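Local coordinates for protein arginase (Medicago truncatula, PDB 6VSS) that hydrolyses L-arginine to urea and L-ornithine, and agmatine to urea and putrescine, using two manganese ions per subunit, at residues 86-91 with 311-316; 268-273 with 322-327; 292-297 with 329-334. One frame throughout, in Å; residues are numbered along the deposited sequence.

Contact 1 of 3, residues 86-91 with 311-316; sequences PRIREA and VEYNPQ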
ATOM      1  N   PRO B  86      22.162  -3.702   1.727  1.00 21.43           N
ATOM      2  CA  PRO B  86      21.862  -4.913   0.954  1.00 22.27           C
ATOM      3  C   PRO B  86      20.708  -4.703  -0.033  1.00 22.39           C
ATOM      4  O   PRO B  86      20.741  -5.289  -1.108  1.00 23.19           O
ATOM      5  CB  PRO B  86      21.403  -5.955   1.995  1.00 22.86           C
ATOM      6  CG  PRO B  86      22.069  -5.473   3.265  1.00 23.34           C
ATOM      7  CD  PRO B  86      22.023  -3.956   3.158  1.00 22.83           C
ATOM      8  N   ARG B  87      19.772  -3.828   0.313  1.00 22.89           N
ATOM      9  CA  ARG B  87      18.628  -3.467  -0.582  0.50 23.93           C
ATOM     10  C   ARG B  87      19.180  -2.671  -1.769  1.00 23.71           C
ATOM     11  O   ARG B  87      18.783  -2.944  -2.868  1.00 22.10           O
ATOM     12  CB  ARG B  87      17.528  -2.731   0.193  0.50 24.72           C
ATOM     13  CG  ARG B  87      16.738  -3.646   1.115  0.50 26.21           C
ATOM     14  CD  ARG B  87      15.854  -4.601   0.331  0.50 27.62           C
ATOM     15  NE  ARG B  87      14.610  -3.944  -0.082  0.50 29.42           N
ATOM     16  CZ  ARG B  87      13.581  -3.734   0.759  0.50 30.62           C
ATOM     17  NH1 ARG B  87      12.470  -3.143   0.340  0.50 30.56           N
ATOM     18  NH2 ARG B  87      13.676  -4.124   2.025  0.50 31.14           N
ATOM     19  N   ILE B  88      20.121  -1.770  -1.510  1.00 24.05           N
ATOM     20  CA  ILE B  88      20.744  -0.988  -2.625  1.00 24.85           C
ATOM     21  C   ILE B  88      21.548  -1.928  -3.532  1.00 24.67           C
ATOM     22  O   ILE B  88      21.297  -1.905  -4.753  1.00 25.52           O
ATOM     23  CB  ILE B  88      21.580   0.178  -2.102  1.00 24.98           C
ATOM     24  CG1 ILE B  88      20.741   1.178  -1.309  1.00 24.86           C
ATOM     25  CG2 ILE B  88      22.302   0.881  -3.244  1.00 25.11           C
ATOM     26  CD1 ILE B  88      21.640   2.078  -0.449  1.00 24.74           C
ATOM     27  N   ARG B  89      22.399  -2.803  -3.009  1.00 24.94           N
ATOM     28  CA  ARG B  89      23.136  -3.729  -3.921  1.00 24.73           C
ATOM     29  C   ARG B  89      22.156  -4.557  -4.757  1.00 24.62           C
ATOM     30  O   ARG B  89      22.416  -4.830  -5.916  1.00 24.03           O
ATOM     31  CB  ARG B  89      24.103  -4.626  -3.171  1.00 24.94           C
ATOM     32  CG  ARG B  89      25.186  -3.810  -2.493  1.00 26.41           C
ATOM     33  CD  ARG B  89      26.223  -4.645  -1.845  1.00 27.68           C
ATOM     34  NE  ARG B  89      25.605  -5.288  -0.715  1.00 30.67           N
ATOM     35  CZ  ARG B  89      25.683  -4.840   0.544  1.00 31.92           C
ATOM     36  NH1 ARG B  89      26.413  -3.787   0.835  1.00 33.14           N
ATOM     37  NH2 ARG B  89      25.121  -5.505   1.512  1.00 32.56           N
ATOM     38  N   GLU B  90      21.136  -5.099  -4.154  1.00 24.78           N
ATOM     39  CA  GLU B  90      20.203  -5.920  -4.943  1.00 25.93           C
ATOM     40  C   GLU B  90      19.629  -5.052  -6.076  1.00 24.75           C
ATOM     41  O   GLU B  90      19.430  -5.559  -7.159  1.00 24.10           O
ATOM     42  CB  GLU B  90      19.089  -6.476  -4.060  1.00 27.41           C
ATOM     43  CG  GLU B  90      17.941  -6.919  -4.914  1.00 30.93           C
ATOM     44  CD  GLU B  90      16.816  -7.556  -4.151  1.00 34.36           C
ATOM     45  OE1 GLU B  90      16.013  -6.810  -3.565  1.00 37.00           O
ATOM     46  OE2 GLU B  90      16.788  -8.785  -4.118  1.00 40.47           O
ATOM     47  N   ALA B  91      19.215  -3.811  -5.800  1.00 24.08           N
ATOM     48  CA  ALA B  91      18.618  -2.959  -6.842  1.00 24.76           C
ATOM     49  C   ALA B  91      19.663  -2.584  -7.906  1.00 25.52           C
ATOM     50  O   ALA B  91      19.286  -2.457  -9.046  1.00 24.72           O
ATOM     51  CB  ALA B  91      17.944  -1.770  -6.212  1.00 24.46           C
ATOM     52  N   VAL B 311      23.375   7.942   1.382  1.00 21.55           N
ATOM     53  CA  VAL B 311      22.854   7.785   2.759  1.00 22.10           C
ATOM     54  C   VAL B 311      21.362   8.066   2.825  1.00 22.23           C
ATOM     55  O   VAL B 311      20.865   8.679   1.888  1.00 21.12           O
ATOM     56  CB  VAL B 311      23.629   8.680   3.722  1.00 22.73           C
ATOM     57  CG1 VAL B 311      25.104   8.286   3.668  1.00 23.19           C
ATOM     58  CG2 VAL B 311      23.459  10.156   3.449  1.00 23.15           C
ATOM     59  N   GLU B 312      20.754   7.536   3.898  1.00 21.91           N
ATOM     60  CA  GLU B 312      19.426   7.880   4.398  1.00 22.30           C
ATOM     61  C   GLU B 312      18.363   7.220   3.485  1.00 22.37           C
ATOM     62  O   GLU B 312      17.170   7.452   3.747  1.00 22.21           O
ATOM     63  CB  GLU B 312      19.249   9.409   4.455  1.00 22.78           C
ATOM     64  CG  GLU B 312      20.024  10.123   5.562  1.00 23.31           C
ATOM     65  CD  GLU B 312      19.545  10.020   6.996  1.00 24.17           C
ATOM     66  OE1 GLU B 312      20.404  10.206   7.920  1.00 25.24           O
ATOM     67  OE2 GLU B 312      18.367   9.694   7.212  1.00 24.98           O
ATOM     68  N   TYR B 313      18.707   6.280   2.579  1.00 22.28           N
ATOM     69  CA  TYR B 313      17.666   5.365   2.043  1.00 22.28           C
ATOM     70  C   TYR B 313      17.130   4.557   3.251  1.00 22.64           C
ATOM     71  O   TYR B 313      17.932   3.968   3.977  1.00 22.18           O
ATOM     72  CB  TYR B 313      18.130   4.424   0.925  1.00 22.26           C
ATOM     73  CG  TYR B 313      17.101   3.378   0.580  1.00 21.99           C
ATOM     74  CD1 TYR B 313      15.764   3.710   0.424  1.00 22.18           C
ATOM     75  CD2 TYR B 313      17.442   2.040   0.403  1.00 22.38           C
ATOM     76  CE1 TYR B 313      14.811   2.751   0.092  1.00 22.22           C
ATOM     77  CE2 TYR B 313      16.490   1.066   0.125  1.00 22.18           C
ATOM     78  CZ  TYR B 313      15.174   1.425  -0.068  1.00 22.68           C
ATOM     79  OH  TYR B 313      14.230   0.474  -0.418  1.00 23.22           O
ATOM     80  N   ASN B 314      15.801   4.547   3.437  1.00 22.97           N
ATOM     81  CA  ASN B 314      15.092   3.820   4.521  1.00 23.10           C
ATOM     82  C   ASN B 314      14.108   2.868   3.857  1.00 22.97           C
ATOM     83  O   ASN B 314      12.978   3.230   3.531  1.00 22.88           O
ATOM     84  CB  ASN B 314      14.423   4.855   5.439  1.00 23.25           C
ATOM     85  CG  ASN B 314      13.805   4.219   6.669  1.00 23.65           C
ATOM     86  OD1 ASN B 314      13.538   3.018   6.655  1.00 23.60           O
ATOM     87  ND2 ASN B 314      13.591   5.014   7.722  1.00 23.52           N
ATOM     88  N   PRO B 315      14.464   1.587   3.693  1.00 23.36           N
ATOM     89  CA  PRO B 315      13.566   0.629   3.068  1.00 24.06           C
ATOM     90  C   PRO B 315      12.269   0.358   3.844  1.00 25.02           C
ATOM     91  O   PRO B 315      11.305  -0.002   3.252  1.00 25.15           O
ATOM     92  CB  PRO B 315      14.390  -0.669   2.970  1.00 23.99           C
ATOM     93  CG  PRO B 315      15.651  -0.450   3.734  1.00 23.64           C
ATOM     94  CD  PRO B 315      15.752   1.012   4.086  1.00 23.33           C
ATOM     95  N   GLN B 316      12.247   0.605   5.143  1.00 27.20           N
ATOM     96  CA  GLN B 316      11.005   0.510   5.961  1.00 28.30           C
ATOM     97  C   GLN B 316      10.036   1.618   5.586  1.00 27.32           C
ATOM     98  O   GLN B 316       8.948   1.489   6.023  1.00 27.48           O
ATOM     99  CB  GLN B 316      11.243   0.679   7.461  1.00 29.60           C
ATOM    100  CG  GLN B 316      12.018  -0.486   8.030  1.00 31.82           C
ATOM    101  CD  GLN B 316      12.196  -0.480   9.527  1.00 33.01           C
ATOM    102  OE1 GLN B 316      13.138   0.102  10.035  1.00 34.23           O
ATOM    103  NE2 GLN B 316      11.366  -1.240  10.235  1.00 36.32           N
TER
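Ile88 and Arg87 of helix 84-92 meet Tyr313 and Pro315 in the loop that leaves the C-terminal end of strand 305-311 in the parallel sheet of the arginase alpha/beta fold. The tight part is the Tyr313 ring. With CG anti to the backbone N (chi1 171°), the ring lies against the helix, where CG1 of Ile88 approaches Tyr313 CD2 obliquely at 3.8 Å and CB of Arg87 lies near the ring plane, 3.9 Å from Tyr313 CE2 at the edge. A branched aliphatic residue and a methylene suit this buried aromatic side. Ala325 and Thr324 of helix 323-339 also touch the ring, and its OH is hydrogen-bonded to Asp318, so the phenol is held at both its carbon flank and its polar tip. The looser side belongs to the end of Arg87, a partly exposed residue modelled in two conformers. In one of them the chain bends at chi2 and chi3, setting the guanidinium 88° from the ring plane, near Gln316 of the second subunit. Proline offers an apolar flank to this flat cation: Pro315 CB sits over one guanidinium face, toward its rim, 3.7 Å from Arg87 NH2.

Contact 2 of 3, residues 268-273 with 322-327; sequences IDVDSL and GITALV. With MN (manganese (II) ion), chain I; MN (manganese (II) ion), chain J.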
ATOM      1  N   ILE B 268      25.729  12.018  -1.067  1.00 23.59           N
ATOM      2  CA  ILE B 268      24.315  12.143  -1.536  1.00 23.64           C
ATOM      3  C   ILE B 268      23.359  11.668  -0.429  1.00 23.63           C
ATOM      4  O   ILE B 268      23.279  10.413  -0.166  1.00 22.66           O
ATOM      5  CB  ILE B 268      24.111  11.399  -2.858  1.00 24.18           C
ATOM      6  CG1 ILE B 268      25.302  11.649  -3.805  1.00 24.71           C
ATOM      7  CG2 ILE B 268      22.746  11.792  -3.432  1.00 24.90           C
ATOM      8  CD1 ILE B 268      25.164  11.139  -5.208  1.00 24.76           C
ATOM      9  N   ASP B 269      22.635  12.610   0.197  1.00 23.51           N
ATOM     10  CA  ASP B 269      21.488  12.246   1.066  1.00 24.21           C
ATOM     11  C   ASP B 269      20.236  12.091   0.173  1.00 24.13           C
ATOM     12  O   ASP B 269      19.914  13.000  -0.565  1.00 24.33           O
ATOM     13  CB  ASP B 269      21.396  13.227   2.227  1.00 25.48           C
ATOM     14  CG  ASP B 269      20.270  12.943   3.214  1.00 26.13           C
ATOM     15  OD1 ASP B 269      19.298  12.271   2.778  1.00 25.46           O
ATOM     16  OD2 ASP B 269      20.303  13.522   4.321  1.00 30.28           O
ATOM     17  N   VAL B 270      19.655  10.885   0.132  1.00 23.66           N
ATOM     18  CA  VAL B 270      18.469  10.544  -0.715  1.00 23.60           C
ATOM     19  C   VAL B 270      17.338  11.547  -0.422  1.00 22.88           C
ATOM     20  O   VAL B 270      16.566  11.811  -1.351  1.00 22.36           O
ATOM     21  CB  VAL B 270      18.003   9.094  -0.487  1.00 24.46           C
ATOM     22  CG1 VAL B 270      16.760   8.756  -1.333  1.00 24.98           C
ATOM     23  CG2 VAL B 270      19.121   8.112  -0.797  1.00 24.43           C
ATOM     24  N   ASP B 271      17.264  12.105   0.797  1.00 22.24           N
ATOM     25  CA  ASP B 271      16.189  13.084   1.147  1.00 23.15           C
ATOM     26  C   ASP B 271      16.452  14.430   0.492  1.00 22.35           C
ATOM     27  O   ASP B 271      15.477  15.184   0.523  1.00 23.67           O
ATOM     28  CB  ASP B 271      15.852  13.270   2.625  1.00 23.54           C
ATOM     29  CG  ASP B 271      16.872  13.987   3.477  1.00 23.73           C
ATOM     30  OD1 ASP B 271      17.749  14.661   2.983  1.00 26.33           O
ATOM     31  OD2 ASP B 271      16.797  13.781   4.643  1.00 27.10           O
ATOM     32  N   SER B 272      17.562  14.640  -0.229  1.00 21.64           N
ATOM     33  CA  SER B 272      17.718  15.768  -1.179  1.00 21.76           C
ATOM     34  C   SER B 272      16.598  15.739  -2.225  1.00 21.76           C
ATOM     35  O   SER B 272      16.107  16.804  -2.616  1.00 20.72           O
ATOM     36  CB  SER B 272      19.062  15.811  -1.847  1.00 22.71           C
ATOM     37  OG  SER B 272      19.313  14.665  -2.646  1.00 22.87           O
ATOM     38  N   LEU B 273      16.164  14.561  -2.621  1.00 21.79           N
ATOM     39  CA  LEU B 273      15.136  14.423  -3.679  1.00 22.88           C
ATOM     40  C   LEU B 273      13.761  14.655  -3.093  1.00 23.87           C
ATOM     41  O   LEU B 273      13.536  14.363  -1.887  1.00 24.02           O
ATOM     42  CB  LEU B 273      15.193  13.024  -4.263  1.00 22.86           C
ATOM     43  CG  LEU B 273      16.437  12.716  -5.083  1.00 23.39           C
ATOM     44  CD1 LEU B 273      16.599  11.213  -5.265  1.00 23.37           C
ATOM     45  CD2 LEU B 273      16.350  13.406  -6.423  1.00 23.57           C
ATOM     46  N   GLY B 322       9.507  -0.924  -3.986  1.00 29.41           N
ATOM     47  CA  GLY B 322      10.920  -0.605  -3.713  1.00 28.03           C
ATOM     48  C   GLY B 322      11.458   0.478  -4.630  1.00 28.11           C
ATOM     49  O   GLY B 322      12.620   0.422  -4.945  1.00 27.99           O
ATOM     50  N   ILE B 323      10.628   1.441  -5.025  1.00 26.91           N
ATOM     51  CA  ILE B 323      11.098   2.520  -5.944  1.00 26.08           C
ATOM     52  C   ILE B 323      12.341   3.228  -5.376  1.00 24.33           C
ATOM     53  O   ILE B 323      13.260   3.444  -6.113  1.00 23.36           O
ATOM     54  CB  ILE B 323       9.959   3.492  -6.322  1.00 27.33           C
ATOM     55  CG1 ILE B 323      10.335   4.403  -7.488  1.00 28.96           C
ATOM     56  CG2 ILE B 323       9.425   4.278  -5.146  1.00 26.94           C
ATOM     57  CD1 ILE B 323      10.987   3.701  -8.639  1.00 30.27           C
ATOM     58  N   THR B 324      12.373   3.516  -4.095  1.00 22.64           N
ATOM     59  CA  THR B 324      13.525   4.267  -3.550  1.00 22.42           C
ATOM     60  C   THR B 324      14.781   3.411  -3.579  1.00 21.79           C
ATOM     61  O   THR B 324      15.836   3.974  -3.724  1.00 21.99           O
ATOM     62  CB  THR B 324      13.279   4.874  -2.179  1.00 22.10           C
ATOM     63  OG1 THR B 324      12.004   5.462  -2.284  1.00 22.13           O
ATOM     64  CG2 THR B 324      14.274   5.927  -1.769  1.00 21.74           C
ATOM     65  N   ALA B 325      14.699   2.096  -3.463  1.00 22.63           N
ATOM     66  CA  ALA B 325      15.897   1.237  -3.603  1.00 22.57           C
ATOM     67  C   ALA B 325      16.530   1.479  -4.988  1.00 22.21           C
ATOM     68  O   ALA B 325      17.767   1.642  -5.100  1.00 21.13           O
ATOM     69  CB  ALA B 325      15.544  -0.213  -3.390  1.00 23.16           C
ATOM     70  N   LEU B 326      15.669   1.508  -6.012  1.00 22.49           N
ATOM     71  CA  LEU B 326      16.078   1.764  -7.418  1.00 23.80           C
ATOM     72  C   LEU B 326      16.660   3.176  -7.531  1.00 22.61           C
ATOM     73  O   LEU B 326      17.716   3.319  -8.169  1.00 21.20           O
ATOM     74  CB  LEU B 326      14.854   1.602  -8.324  1.00 26.45           C
ATOM     75  CG  LEU B 326      14.558   0.171  -8.759  1.00 30.07           C
ATOM     76  CD1 LEU B 326      13.349   0.119  -9.679  1.00 32.97           C
ATOM     77  CD2 LEU B 326      15.770  -0.446  -9.436  1.00 31.81           C
ATOM     78  N   VAL B 327      16.011   4.169  -6.913  1.00 21.12           N
ATOM     79  CA  VAL B 327      16.549   5.534  -6.941  1.00 20.88           C
ATOM     80  C   VAL B 327      17.976   5.540  -6.305  1.00 20.81           C
ATOM     81  O   VAL B 327      18.950   6.109  -6.859  1.00 20.62           O
ATOM     82  CB  VAL B 327      15.530   6.471  -6.253  1.00 20.48           C
ATOM     83  CG1 VAL B 327      16.154   7.773  -5.849  1.00 20.29           C
ATOM     84  CG2 VAL B 327      14.257   6.695  -7.092  1.00 20.29           C
TER
HETATM   85 MN    MN I 401      18.754  14.788   5.026  1.00 29.23          MN
HETATM   86 MN    MN J 402      21.793  14.493   5.687  1.00 34.73          MN
HETATM   87  O   HOH W   1      20.124  15.250   6.638  1.00 29.70           O
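Val270 and Val327 bring the two backbones nearest, CA to CA 8.2 Å, where strand 264-269 gives way to a 3-10 turn facing the first turns of helix 323-339. Methyl groups bridge the gap: CG1 of Val270 meets CG2 of Thr324 at 3.8 Å, and CD1 of Leu273 slides past CG1 of Val327 at 3.5 Å. Thr324 suits its buried place because its methyl joins the apolar seam while its OG1 is hydrogen-bonded to Asp318 and to the backbone N of Gly280. Within the turn, Asp269 O receives both the backbone N and the OG of Ser272, and Asp269 OD1 takes the backbone N of Asp271 at 2.8 Å, an Asx turn. That bond would steady the carboxylate, whose OD2 bridges both manganese ions, at 2.1 Å from one and 2.2 Å from the other. Asp271 chelates the first through both oxygens; Asp184 and His186 complete that ion, and His160, Asp184 and Asp188 the second. A water also bridges the pair. Two metals polarising one water would lower its pKa, consistent with the metal-bound nucleophile of arginases, while the hydrophobic seam backs the turn that presents the aspartates.

Contact 3 of 3, residues 292-297 with 329-334; sequences RDILNI and AKLVRE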
ATOM      1  N   ARG B 292      16.913  14.092 -12.086  1.00 29.20           N
ATOM      2  CA  ARG B 292      17.711  14.671 -13.190  1.00 31.18           C
ATOM      3  C   ARG B 292      18.474  15.909 -12.689  1.00 31.86           C
ATOM      4  O   ARG B 292      19.430  16.299 -13.315  1.00 33.19           O
ATOM      5  CB  ARG B 292      16.661  14.840 -14.298  1.00 32.75           C
ATOM      6  CG  ARG B 292      17.123  15.471 -15.596  1.00 35.11           C
ATOM      7  CD  ARG B 292      17.899  14.591 -16.553  1.00 35.05           C
ATOM      8  NE  ARG B 292      17.437  13.214 -16.526  1.00 34.85           N
ATOM      9  CZ  ARG B 292      18.200  12.137 -16.818  1.00 35.10           C
ATOM     10  NH1 ARG B 292      19.477  12.278 -17.132  1.00 33.96           N
ATOM     11  NH2 ARG B 292      17.678  10.915 -16.744  1.00 34.39           N
ATOM     12  N   ASP B 293      18.076  16.574 -11.614  1.00 30.87           N
ATOM     13  CA  ASP B 293      18.889  17.729 -11.131  1.00 30.64           C
ATOM     14  C   ASP B 293      20.212  17.203 -10.560  1.00 29.13           C
ATOM     15  O   ASP B 293      21.279  17.725 -10.877  1.00 28.19           O
ATOM     16  CB  ASP B 293      18.186  18.513 -10.014  1.00 32.17           C
ATOM     17  CG  ASP B 293      17.006  19.355 -10.434  1.00 32.28           C
ATOM     18  OD1 ASP B 293      17.160  20.138 -11.354  1.00 33.67           O
ATOM     19  OD2 ASP B 293      15.969  19.250  -9.788  1.00 32.31           O
ATOM     20  N   ILE B 294      20.162  16.155  -9.755  1.00 27.43           N
ATOM     21  CA  ILE B 294      21.419  15.550  -9.215  1.00 27.95           C
ATOM     22  C   ILE B 294      22.301  15.080 -10.402  1.00 28.90           C
ATOM     23  O   ILE B 294      23.558  15.233 -10.338  1.00 26.55           O
ATOM     24  CB  ILE B 294      21.097  14.407  -8.238  1.00 27.45           C
ATOM     25  CG1 ILE B 294      20.203  14.912  -7.095  1.00 27.86           C
ATOM     26  CG2 ILE B 294      22.378  13.781  -7.707  1.00 28.10           C
ATOM     27  CD1 ILE B 294      20.065  13.975  -5.951  1.00 27.91           C
ATOM     28  N   LEU B 295      21.699  14.494 -11.449  1.00 29.51           N
ATOM     29  CA  LEU B 295      22.501  13.896 -12.553  1.00 30.98           C
ATOM     30  C   LEU B 295      23.166  15.034 -13.345  1.00 31.79           C
ATOM     31  O   LEU B 295      24.312  14.894 -13.762  1.00 31.50           O
ATOM     32  CB  LEU B 295      21.614  13.037 -13.469  1.00 31.09           C
ATOM     33  CG  LEU B 295      21.070  11.758 -12.851  1.00 31.56           C
ATOM     34  CD1 LEU B 295      20.312  10.909 -13.843  1.00 32.53           C
ATOM     35  CD2 LEU B 295      22.169  10.936 -12.241  1.00 32.27           C
ATOM     36  N   ASN B 296      22.443  16.118 -13.590  1.00 32.56           N
ATOM     37  CA  ASN B 296      23.008  17.301 -14.303  1.00 32.60           C
ATOM     38  C   ASN B 296      24.262  17.808 -13.573  1.00 33.50           C
ATOM     39  O   ASN B 296      25.330  18.015 -14.213  1.00 32.79           O
ATOM     40  CB  ASN B 296      21.972  18.401 -14.426  1.00 32.36           C
ATOM     41  CG  ASN B 296      20.847  18.032 -15.368  1.00 32.36           C
ATOM     42  OD1 ASN B 296      20.968  17.097 -16.147  1.00 32.99           O
ATOM     43  ND2 ASN B 296      19.750  18.762 -15.309  1.00 32.78           N
ATOM     44  N   ILE B 297      24.149  18.022 -12.276  1.00 31.79           N
ATOM     45  CA  ILE B 297      25.284  18.542 -11.471  1.00 33.65           C
ATOM     46  C   ILE B 297      26.437  17.527 -11.508  1.00 33.77           C
ATOM     47  O   ILE B 297      27.626  17.917 -11.648  1.00 33.02           O
ATOM     48  CB  ILE B 297      24.798  18.892 -10.055  1.00 33.03           C
ATOM     49  CG1 ILE B 297      23.824  20.077 -10.132  1.00 34.03           C
ATOM     50  CG2 ILE B 297      26.009  19.152  -9.182  1.00 33.75           C
ATOM     51  CD1 ILE B 297      23.029  20.396  -8.883  1.00 35.30           C
ATOM     52  N   ALA B 329      20.055   3.095  -5.943  1.00 22.01           N
ATOM     53  CA  ALA B 329      20.917   2.221  -6.774  1.00 22.44           C
ATOM     54  C   ALA B 329      21.400   3.001  -8.004  1.00 23.56           C
ATOM     55  O   ALA B 329      22.613   3.025  -8.252  1.00 23.63           O
ATOM     56  CB  ALA B 329      20.171   0.982  -7.151  1.00 22.17           C
ATOM     57  N   LYS B 330      20.511   3.783  -8.634  1.00 24.99           N
ATOM     58  CA  LYS B 330      20.878   4.650  -9.769  1.00 25.84           C
ATOM     59  C   LYS B 330      21.803   5.795  -9.335  1.00 25.49           C
ATOM     60  O   LYS B 330      22.711   6.107 -10.080  1.00 24.72           O
ATOM     61  CB  LYS B 330      19.644   5.190 -10.471  1.00 26.78           C
ATOM     62  CG  LYS B 330      20.028   5.919 -11.750  1.00 27.44           C
ATOM     63  CD  LYS B 330      18.941   6.021 -12.810  1.00 28.34           C
ATOM     64  CE  LYS B 330      19.457   6.758 -14.043  1.00 29.88           C
ATOM     65  NZ  LYS B 330      18.522   6.641 -15.182  1.00 31.29           N
ATOM     66  N   LEU B 331      21.569   6.432  -8.191  1.00 25.59           N
ATOM     67  CA  LEU B 331      22.556   7.402  -7.620  1.00 25.76           C
ATOM     68  C   LEU B 331      23.910   6.714  -7.444  1.00 25.47           C
ATOM     69  O   LEU B 331      24.913   7.324  -7.815  1.00 26.14           O
ATOM     70  CB  LEU B 331      22.057   8.051  -6.323  1.00 25.30           C
ATOM     71  CG  LEU B 331      20.734   8.816  -6.465  1.00 25.62           C
ATOM     72  CD1 LEU B 331      20.189   9.172  -5.100  1.00 25.70           C
ATOM     73  CD2 LEU B 331      20.917  10.063  -7.315  1.00 25.55           C
ATOM     74  N   VAL B 332      23.951   5.491  -6.933  1.00 25.86           N
ATOM     75  CA  VAL B 332      25.237   4.755  -6.734  1.00 26.17           C
ATOM     76  C   VAL B 332      25.873   4.521  -8.106  1.00 25.85           C
ATOM     77  O   VAL B 332      27.092   4.747  -8.248  1.00 24.16           O
ATOM     78  CB  VAL B 332      25.081   3.441  -5.935  1.00 26.63           C
ATOM     79  CG1 VAL B 332      26.416   2.776  -5.699  1.00 26.38           C
ATOM     80  CG2 VAL B 332      24.494   3.707  -4.556  1.00 27.88           C
ATOM     81  N   ARG B 333      25.096   4.082  -9.085  1.00 26.13           N
ATOM     82  CA  ARG B 333      25.623   3.728 -10.429  1.00 27.61           C
ATOM     83  C   ARG B 333      26.234   4.974 -11.079  1.00 27.37           C
ATOM     84  O   ARG B 333      27.329   4.895 -11.615  1.00 28.28           O
ATOM     85  CB  ARG B 333      24.536   3.122 -11.313  1.00 28.60           C
ATOM     86  CG  ARG B 333      24.253   1.666 -10.971  1.00 29.97           C
ATOM     87  CD  ARG B 333      22.833   1.233 -11.312  1.00 32.15           C
ATOM     88  NE  ARG B 333      22.575   1.375 -12.736  1.00 34.39           N
ATOM     89  CZ  ARG B 333      22.091   0.444 -13.546  1.00 36.40           C
ATOM     90  NH1 ARG B 333      21.820  -0.769 -13.105  1.00 38.52           N
ATOM     91  NH2 ARG B 333      21.993   0.705 -14.837  1.00 38.53           N
ATOM     92  N   GLU B 334      25.584   6.112 -10.989  1.00 26.88           N
ATOM     93  CA  GLU B 334      26.064   7.290 -11.694  1.00 27.34           C
ATOM     94  C   GLU B 334      27.245   7.877 -10.911  1.00 27.98           C
ATOM     95  O   GLU B 334      28.153   8.390 -11.540  1.00 27.27           O
ATOM     96  CB  GLU B 334      24.868   8.178 -11.906  1.00 28.32           C
ATOM     97  CG  GLU B 334      23.798   7.524 -12.765  1.00 29.90           C
ATOM     98  CD  GLU B 334      24.204   7.282 -14.214  1.00 31.26           C
ATOM     99  OE1 GLU B 334      24.925   8.119 -14.793  1.00 31.75           O
ATOM    100  OE2 GLU B 334      23.824   6.238 -14.738  1.00 33.49           O
TER
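Two neighbouring helices of the alpha/beta fold pack here: helix 291-300, the crossover of a beta-alpha-beta unit between parallel strands 264-269 and 305-311, and helix 323-339, which follows the second of these strands. Their short segments run almost parallel, 8° apart, with axes 11.2 Å from each other, a spacing bridged by Leu295 from one side and by the longer Lys330 and Glu334 from the other. CD2 of Leu295 lies 3.8 Å from CG of Glu334, against the aliphatic part of that residue, and its CD1 comes within 4.2 Å of Lys330 CE. Glu334 can serve as both packing surface and acceptor because its chain bends at chi2 (-67°): the methylenes face Leu295 while OE2 accepts the backbone N of Glu102. The extended Lys330 brings its CE to the edge of the seam and carries its ammonium group to a salt bridge with Glu102, and to Pro286 O of the third subunit. Arg292 reaches the same carboxylate through NH1 and Gly287 O of the third subunit through NH2, so Glu102 would offset the two positive charges, whose nearest nitrogens, Arg292 NH2 and Lys330 NZ, are 4.6 Å apart. Beside this polar margin the interface turns apolar, as befits residues facing the sheet. Ile294 and Leu331 cross at about a right angle, and the isoleucine CG2 branch meets CD2 of Leu331 at 4.0 Å.

In the fold
Along the chain the segments come in the order 86-91, 268-273, 292-297, 311-316, 322-327, 329-334, so all three contacts interlock. Contact 2 lies between the others, its centre about 8 Å from that of contact 1 and about 10 Å from that of contact 3; contacts 1 and 3 are about 15 Å apart. Helix 323-339 ties them together: its first turns enter contact 2, its middle enters contact 3, and Ala329 and Val332 also pack on Ala91 and Ile88 of contact 1. Probable backbone hydrogen bonds from Val311 to Ile268 and Val270 join contacts 1 and 2. Distant sequence thus converges at and beside the dimanganese site; contact 1 also reaches the second subunit, contacts 2 and 3 the third.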